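Chitin oligosaccharide binding protein NagB2 (Paenibacillus sp. FPU-7, PDB 7EHU) binds chitin oligosaccharides such as N,N'-diacetylchitobiose and N,N',N''-triacetylchitotriose, probably as the extracellular solute-binding component of a sugar uptake system. Local coordinates at residues N95-A100 and W314-G319; N184-A189 and G267-L272; E401-E406 and V418-K423. One frame throughout, in Å; residues are numbered along the deposited sequence.

Contact 1 (N95-A100 and W314-G319); sequences NLFGGA and WSNGYG. With NAG (2-acetamido-2-deoxy-beta-D-glucopyranose), chain B; NAG (2-acetamido-2-deoxy-beta-D-glucopyranose), chain C.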
# COMPACT_ATOMS: atom_id res chain seq x y z
N ASN A 95 3.00 11.48 7.08
CA ASN A 95 2.80 10.43 6.10
C ASN A 95 1.51 10.72 5.32
O ASN A 95 0.45 10.99 5.90
CB ASN A 95 2.71 9.08 6.81
CG ASN A 95 2.55 7.94 5.83
OD1 ASN A 95 1.44 7.56 5.47
ND2 ASN A 95 3.65 7.37 5.41
N LEU A 96 1.62 10.68 3.99
CA LEU A 96 0.60 11.14 3.06
C LEU A 96 0.51 10.17 1.90
O LEU A 96 1.52 9.65 1.42
CB LEU A 96 1.03 12.50 2.50
CG LEU A 96 0.18 13.12 1.40
CD1 LEU A 96 -1.20 13.52 1.91
CD2 LEU A 96 0.88 14.36 0.81
N PHE A 97 -0.71 9.96 1.39
CA PHE A 97 -0.93 9.17 0.18
C PHE A 97 -1.15 10.07 -1.03
O PHE A 97 -1.87 11.07 -0.95
CB PHE A 97 -2.12 8.22 0.34
CG PHE A 97 -1.74 6.99 1.10
CD1 PHE A 97 -1.72 7.00 2.50
CD2 PHE A 97 -1.31 5.83 0.45
CE1 PHE A 97 -1.30 5.90 3.22
CE2 PHE A 97 -0.88 4.72 1.16
CZ PHE A 97 -0.87 4.75 2.55
N GLY A 98 -0.60 9.65 -2.16
CA GLY A 98 -0.83 10.28 -3.43
C GLY A 98 -2.25 10.05 -3.91
O GLY A 98 -3.05 9.32 -3.31
N GLY A 99 -2.57 10.68 -5.03
CA GLY A 99 -3.89 10.56 -5.61
C GLY A 99 -4.91 11.37 -4.85
O GLY A 99 -4.62 12.51 -4.45
N ALA A 100 -6.07 10.77 -4.61
CA ALA A 100 -7.22 11.47 -4.02
C ALA A 100 -6.84 12.27 -2.78
O ALA A 100 -7.22 13.43 -2.67
CB ALA A 100 -8.36 10.49 -3.70
N TRP A 314 4.14 4.42 -6.81
CA TRP A 314 4.84 5.16 -5.76
C TRP A 314 3.78 6.06 -5.13
O TRP A 314 3.44 7.11 -5.67
CB TRP A 314 6.02 5.94 -6.32
CG TRP A 314 7.17 5.02 -6.68
CD1 TRP A 314 8.23 4.67 -5.89
CD2 TRP A 314 7.36 4.32 -7.92
NE1 TRP A 314 9.05 3.81 -6.54
CE2 TRP A 314 8.56 3.59 -7.80
CE3 TRP A 314 6.65 4.26 -9.12
CZ2 TRP A 314 9.06 2.79 -8.82
CZ3 TRP A 314 7.16 3.46 -10.15
CH2 TRP A 314 8.34 2.74 -9.99
N SER A 315 3.22 5.61 -4.04
CA SER A 315 1.99 6.16 -3.50
C SER A 315 2.11 6.76 -2.11
O SER A 315 1.18 7.47 -1.70
CB SER A 315 0.95 5.04 -3.38
OG SER A 315 1.48 4.02 -2.53
N ASN A 316 3.13 6.44 -1.33
CA ASN A 316 3.14 6.79 0.08
C ASN A 316 4.48 7.37 0.48
O ASN A 316 5.54 6.83 0.14
CB ASN A 316 2.81 5.56 0.93
CG ASN A 316 2.62 5.88 2.41
OD1 ASN A 316 3.30 5.31 3.27
ND2 ASN A 316 1.72 6.82 2.72
N GLY A 317 4.43 8.49 1.19
CA GLY A 317 5.64 9.13 1.67
C GLY A 317 5.29 10.31 2.53
O GLY A 317 4.24 10.29 3.16
N TYR A 318 6.13 11.34 2.57
CA TYR A 318 5.88 12.51 3.41
C TYR A 318 5.38 13.68 2.57
O TYR A 318 5.89 13.96 1.47
CB TYR A 318 7.15 12.89 4.18
CG TYR A 318 7.44 11.87 5.26
CD1 TYR A 318 6.60 11.77 6.36
CD2 TYR A 318 8.49 10.97 5.15
CE1 TYR A 318 6.82 10.80 7.33
CE2 TYR A 318 8.72 10.01 6.12
CZ TYR A 318 7.88 9.92 7.19
OH TYR A 318 8.04 8.95 8.15
N GLY A 319 4.38 14.35 3.13
CA GLY A 319 3.98 15.68 2.72
C GLY A 319 4.21 16.67 3.85
O GLY A 319 4.54 16.29 4.99
C1 NAG B . 3.48 1.10 4.51
C2 NAG B . 3.37 1.54 3.06
C3 NAG B . 1.94 1.94 2.72
C4 NAG B . 0.93 0.90 3.18
C5 NAG B . 1.19 0.59 4.65
C6 NAG B . 0.30 -0.49 5.22
C7 NAG B . 5.45 2.57 2.19
C8 NAG B . 6.22 3.85 2.07
N2 NAG B . 4.27 2.66 2.81
O3 NAG B . 1.88 2.14 1.31
O4 NAG B . -0.38 1.43 3.08
O5 NAG B . 2.54 0.11 4.78
O6 NAG B . 0.54 -0.65 6.61
O7 NAG B . 5.88 1.52 1.73
C1 NAG C . -1.23 0.89 2.10
C2 NAG C . -2.60 1.49 2.31
C3 NAG C . -3.54 1.10 1.17
C4 NAG C . -2.92 1.46 -0.18
C5 NAG C . -1.52 0.86 -0.29
C6 NAG C . -0.80 1.26 -1.56
C7 NAG C . -3.39 2.01 4.57
C8 NAG C . -4.01 1.46 5.83
N2 NAG C . -3.17 1.12 3.59
O3 NAG C . -4.78 1.78 1.36
O4 NAG C . -3.69 0.97 -1.27
O5 NAG C . -0.73 1.28 0.83
O6 NAG C . -0.63 2.66 -1.65
O7 NAG C . -3.12 3.20 4.44
O HOH W 1 5.52 7.38 8.18

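Contact 2 (N184-A189 and G267-L272); sequences NITPIA and GQAAML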
# COMPACT_ATOMS: atom_id res chain seq x y z
N ASN A 184 -6.30 -29.83 3.78
CA ASN A 184 -6.60 -29.10 5.00
C ASN A 184 -5.50 -28.09 5.33
O ASN A 184 -5.15 -27.86 6.49
CB ASN A 184 -6.91 -30.05 6.16
CG ASN A 184 -8.23 -30.80 5.97
OD1 ASN A 184 -9.02 -30.48 5.08
ND2 ASN A 184 -8.46 -31.82 6.79
N ILE A 185 -4.93 -27.47 4.29
CA ILE A 185 -4.04 -26.33 4.41
C ILE A 185 -4.89 -25.10 4.12
O ILE A 185 -5.48 -24.99 3.04
CB ILE A 185 -2.85 -26.41 3.43
CG1 ILE A 185 -1.98 -27.65 3.71
CG2 ILE A 185 -2.01 -25.14 3.48
CD1 ILE A 185 -1.09 -28.04 2.54
N THR A 186 -4.96 -24.17 5.07
CA THR A 186 -5.66 -22.90 4.85
C THR A 186 -5.04 -22.21 3.63
O THR A 186 -3.85 -21.88 3.67
CB THR A 186 -5.54 -22.00 6.07
OG1 THR A 186 -6.01 -22.69 7.23
CG2 THR A 186 -6.33 -20.70 5.89
N PRO A 187 -5.77 -22.01 2.54
CA PRO A 187 -5.08 -21.55 1.33
C PRO A 187 -4.57 -20.12 1.38
O PRO A 187 -3.41 -19.88 1.04
CB PRO A 187 -6.10 -21.79 0.21
CG PRO A 187 -6.95 -22.93 0.76
CD PRO A 187 -7.11 -22.53 2.21
N ILE A 188 -5.41 -19.17 1.80
CA ILE A 188 -5.10 -17.74 1.71
C ILE A 188 -5.25 -17.11 3.09
O ILE A 188 -6.36 -17.08 3.65
CB ILE A 188 -6.01 -17.01 0.71
CG1 ILE A 188 -5.97 -17.64 -0.68
CG2 ILE A 188 -5.64 -15.53 0.64
CD1 ILE A 188 -7.05 -17.17 -1.62
N ALA A 189 -4.15 -16.60 3.64
CA ALA A 189 -4.19 -15.79 4.85
C ALA A 189 -4.72 -14.40 4.53
O ALA A 189 -4.43 -13.83 3.47
CB ALA A 189 -2.79 -15.66 5.43
N GLY A 267 3.57 -20.13 8.75
CA GLY A 267 3.31 -21.37 8.07
C GLY A 267 1.92 -21.93 8.24
O GLY A 267 1.72 -23.12 7.98
N GLN A 268 0.95 -21.11 8.64
CA GLN A 268 -0.41 -21.57 8.91
C GLN A 268 -1.37 -21.35 7.75
O GLN A 268 -2.55 -21.71 7.87
CB GLN A 268 -0.93 -20.93 10.21
CG GLN A 268 0.00 -21.15 11.41
CD GLN A 268 0.40 -22.59 11.60
OE1 GLN A 268 1.59 -22.94 11.61
NE2 GLN A 268 -0.59 -23.43 11.74
N ALA A 269 -0.91 -20.76 6.65
CA ALA A 269 -1.69 -20.62 5.43
C ALA A 269 -0.72 -20.58 4.26
O ALA A 269 0.43 -20.18 4.42
CB ALA A 269 -2.52 -19.34 5.42
N ALA A 270 -1.19 -20.97 3.08
CA ALA A 270 -0.27 -21.21 1.97
C ALA A 270 0.14 -19.96 1.19
O ALA A 270 1.18 -19.98 0.53
CB ALA A 270 -0.89 -22.21 0.99
N MET A 271 -0.64 -18.88 1.23
CA MET A 271 -0.28 -17.67 0.51
C MET A 271 -0.90 -16.47 1.19
O MET A 271 -1.76 -16.59 2.06
CB MET A 271 -0.69 -17.75 -0.97
CG MET A 271 -2.20 -17.74 -1.18
SD MET A 271 -2.71 -18.25 -2.85
CE MET A 271 -2.85 -20.00 -2.59
N LEU A 272 -0.46 -15.29 0.75
CA LEU A 272 -0.85 -14.02 1.35
C LEU A 272 -0.79 -12.97 0.26
O LEU A 272 0.26 -12.79 -0.35
CB LEU A 272 0.14 -13.66 2.46
CG LEU A 272 -0.08 -12.30 3.14
CD1 LEU A 272 -1.19 -12.42 4.19
CD2 LEU A 272 1.17 -11.82 3.79
O HOH W 2 -3.06 -24.44 7.37
O HOH W 3 -5.17 -22.68 9.85

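Contact 3 (E401-E406 and V418-K423); sequences EQSVQE and VEKMQK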
# COMPACT_ATOMS: atom_id res chain seq x y z
N GLU A 401 -14.48 -0.60 2.08
CA GLU A 401 -13.95 -1.37 3.21
C GLU A 401 -15.07 -2.00 4.02
O GLU A 401 -15.04 -3.21 4.32
CB GLU A 401 -13.11 -0.46 4.11
CG GLU A 401 -11.85 -0.00 3.45
CD GLU A 401 -11.11 1.10 4.20
OE1 GLU A 401 -11.54 1.48 5.32
OE2 GLU A 401 -10.10 1.59 3.67
N GLN A 402 -16.06 -1.20 4.41
CA GLN A 402 -17.20 -1.74 5.14
C GLN A 402 -17.93 -2.79 4.32
O GLN A 402 -18.37 -3.82 4.86
CB GLN A 402 -18.20 -0.62 5.45
CG GLN A 402 -17.77 0.43 6.45
CD GLN A 402 -17.20 -0.15 7.73
OE1 GLN A 402 -16.02 0.01 8.02
NE2 GLN A 402 -18.05 -0.81 8.51
N SER A 403 -18.14 -2.50 3.03
CA SER A 403 -18.92 -3.39 2.18
C SER A 403 -18.26 -4.74 1.99
O SER A 403 -18.94 -5.77 1.99
CB SER A 403 -19.23 -2.73 0.83
OG SER A 403 -19.91 -1.49 1.00
N VAL A 404 -16.93 -4.77 1.81
CA VAL A 404 -16.28 -6.07 1.59
C VAL A 404 -16.25 -6.87 2.89
O VAL A 404 -16.31 -8.10 2.86
CB VAL A 404 -14.88 -5.97 0.95
CG1 VAL A 404 -14.95 -5.38 -0.46
CG2 VAL A 404 -13.87 -5.20 1.83
N GLN A 405 -16.20 -6.21 4.04
CA GLN A 405 -16.34 -6.93 5.30
C GLN A 405 -17.73 -7.54 5.40
O GLN A 405 -17.88 -8.70 5.79
CB GLN A 405 -16.06 -5.98 6.46
CG GLN A 405 -14.58 -5.63 6.64
CD GLN A 405 -14.35 -4.60 7.71
OE1 GLN A 405 -15.18 -3.71 7.92
NE2 GLN A 405 -13.24 -4.71 8.41
N GLU A 406 -18.76 -6.78 5.01
CA GLU A 406 -20.13 -7.28 4.98
C GLU A 406 -20.29 -8.40 3.97
O GLU A 406 -20.99 -9.38 4.23
CB GLU A 406 -21.08 -6.13 4.67
CG GLU A 406 -21.15 -5.12 5.79
CD GLU A 406 -21.85 -3.83 5.41
OE1 GLU A 406 -21.80 -2.88 6.22
OE2 GLU A 406 -22.41 -3.73 4.30
N VAL A 418 -22.26 -3.83 -5.16
CA VAL A 418 -21.96 -2.88 -6.23
C VAL A 418 -23.04 -1.80 -6.31
O VAL A 418 -22.75 -0.66 -6.67
CB VAL A 418 -21.71 -3.57 -7.59
CG1 VAL A 418 -20.42 -4.44 -7.55
CG2 VAL A 418 -22.92 -4.40 -8.05
N GLU A 419 -24.29 -2.13 -5.96
CA GLU A 419 -25.35 -1.13 -5.92
C GLU A 419 -25.05 -0.06 -4.87
O GLU A 419 -25.16 1.15 -5.12
CB GLU A 419 -26.71 -1.82 -5.64
CG GLU A 419 -27.90 -0.89 -5.45
CD GLU A 419 -29.17 -1.59 -4.93
OE1 GLU A 419 -29.13 -2.24 -3.87
OE2 GLU A 419 -30.21 -1.47 -5.60
N LYS A 420 -24.65 -0.50 -3.67
CA LYS A 420 -24.29 0.42 -2.60
C LYS A 420 -23.09 1.27 -3.00
O LYS A 420 -23.06 2.48 -2.75
CB LYS A 420 -24.00 -0.40 -1.33
CG LYS A 420 -23.59 0.35 -0.07
CD LYS A 420 -23.29 -0.65 1.05
CE LYS A 420 -22.62 -0.01 2.27
NZ LYS A 420 -21.90 -1.02 3.14
N MET A 421 -22.11 0.66 -3.65
CA MET A 421 -20.92 1.40 -4.07
C MET A 421 -21.25 2.44 -5.11
O MET A 421 -20.74 3.56 -5.05
CB MET A 421 -19.87 0.43 -4.60
CG MET A 421 -19.15 -0.39 -3.56
SD MET A 421 -18.48 0.60 -2.17
CE MET A 421 -17.49 1.75 -2.97
N GLN A 422 -22.11 2.11 -6.07
CA GLN A 422 -22.42 3.12 -7.08
C GLN A 422 -23.26 4.25 -6.49
O GLN A 422 -23.12 5.41 -6.91
CB GLN A 422 -23.12 2.50 -8.29
CG GLN A 422 -23.19 3.44 -9.50
CD GLN A 422 -21.81 3.95 -9.91
OE1 GLN A 422 -20.84 3.22 -9.87
NE2 GLN A 422 -21.73 5.22 -10.30
N LYS A 423 -24.09 3.96 -5.49
CA LYS A 423 -24.84 5.02 -4.82
C LYS A 423 -23.88 6.02 -4.17
O LYS A 423 -24.02 7.23 -4.35
CB LYS A 423 -25.80 4.41 -3.80
CG LYS A 423 -26.72 5.42 -3.11
CD LYS A 423 -27.66 4.72 -2.12
CE LYS A 423 -28.11 5.65 -0.98
NZ LYS A 423 -27.90 7.10 -1.30

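Contact 1 (N95-A100 and W314-G319)
Asn316 meets Asn95 and Phe97 across two antiparallel strands that line the sugar site. Its CG is anti to the backbone N (chi1 -173°). Asn316 CB lies over the Phe97 ring face in a CH-pi contact, 4.2 Å from the ring centroid. Asn316 OD1 accepts two N-H groups: Asn95 ND2 at 3.0 Å and N2 of the chain B NAG at 2.9 Å. Asn316 ND2 gives a nearly straight bond (176°) to Asn95 OD1 at 2.9 Å and a weak one to Leu96 O. It also stands 3.2 Å above the Phe97 ring plane, offset toward the rim. The two amides thus trade a pair of hydrogen bonds with their planes 58° apart. This restrains the rotation of the Asn316 amide and presents OD1 to the sugar. An alanine at Asn95 would probably leave the Asn316 amide without this mate and less firmly held for the sugar N-H. Nearby, Ser315 OG is 2.7 Å from O6 of the chain C NAG. Paired backbone bonds join Leu96 and Gly317, and Gly98 N reaches Ser315 O. Strand 93-97 lies between strands 30-36 and 309-320, the latter also paired with strand 138-154; Leu96 packs on helix 100-107.

Contact 2 (N184-A189 and G267-L272)
A short parallel beta pairing joins Ile188 to Met271 in the mixed sheet of this periplasmic-binding-protein-like fold. Strand 188-189 follows helix 170-182, and strand 271-275 follows helix 257-265. Both helices end in Schellman motifs, with Asn184 and Gly267 as the C-prime residues at positive phi. The chains then run side by side. Ala270 N donates to Thr186 O at 2.9 Å. Met271 N makes only a weak bond to Pro187 O, and Ala189 N donates to Met271 O at 2.9 Å. On one face Ile188 CG1 packs against Met271 CG at 3.8 Å. Met271 CG sits between its own backbone N and carbonyl carbon (chi1 68°), and it also lies 3.3 Å from Pro187 O. The same methionine reaches Phe173 and Leu177 of helix 170-182 and Phe151 and Tyr153 of strand 138-154. On the other face Ala189 CB touches Leu272 CD1. Ala189 CB also meets Ala269 CB at 3.7 Å, and Phe264 of helix 257-265 covers this side. Nearer the helix ends, Ile185 CG2 rests on Ala270 CB. There a water bridges the strands' lead-in, accepting from Thr186 N at 3.0 Å and donating to Gln268 O at 2.8 Å.

Contact 3 (E401-E406 and V418-K423)
The carboxylate of Glu406 is the flat group that carries this contact, and Lys420 NZ meets it from above its plane. NZ stands 35° out of that plane at OE2, with Lys420 NZ to Glu406 OE2 at 3.0 Å. The other oxygen, Glu406 OE1, is farther from Lys420 NZ, at 3.6 Å. The pair is a salt bridge, and the two side chains cross at about a right angle. The Glu406 side chain also touches Gln411 and Leu412 in the loop between the helices.

Lys420 reaches from one helix to the other. Its CG is anti to the backbone N (chi1 180°), and the rest of the chain is extended. CD and CE of Lys420 pass beside Ser403 OG, with CE 3.3 Å from it. Lys420 NZ then donates to Ser403 OG at 3.0 Å. The ammonium group is therefore held by two residues about one helical turn apart, Ser403 and Glu406.

The motif is an antiparallel helix hairpin. Helices 394-408 and 414-430 are joined by a short loop, and the axes of the two segments run at 172° to each other. They are 10.5 Å apart at closest approach, so the long Lys420 chain does most of the bridging. Ser403 OG is also hydrogen-bonded to Thr399 O, one turn back in its own helix. That bond is likely to steady the hydroxyl as acceptor for the lysine. Met421 SD lies 4.1 Å from Ser403 OG. Met421 packs further on Val396, Thr399 and Leu400 of helix 394-408, and on Trp227.

Contacts 1 and 2 are buried and belong to the same mixed sheet, yet their centres are about 31 Å apart. Strand 138-154 pairs with the second strand of each. Contact 1 is antiparallel and polar, and it touches the bound sugar directly. Contact 2 is parallel and its side-chain contacts are mostly apolar, with its waters at the lead-in, and it holds no pocket residue. Contact 3 is partly buried and purely helical. It joins neighbours in the chain, whereas the strand contacts close long loops. A salt bridge and a hydroxyl bond from one lysine carry it, in place of backbone bonds. Its nearest atoms are about 10 Å from contact 1 and 13 Å from contact 2.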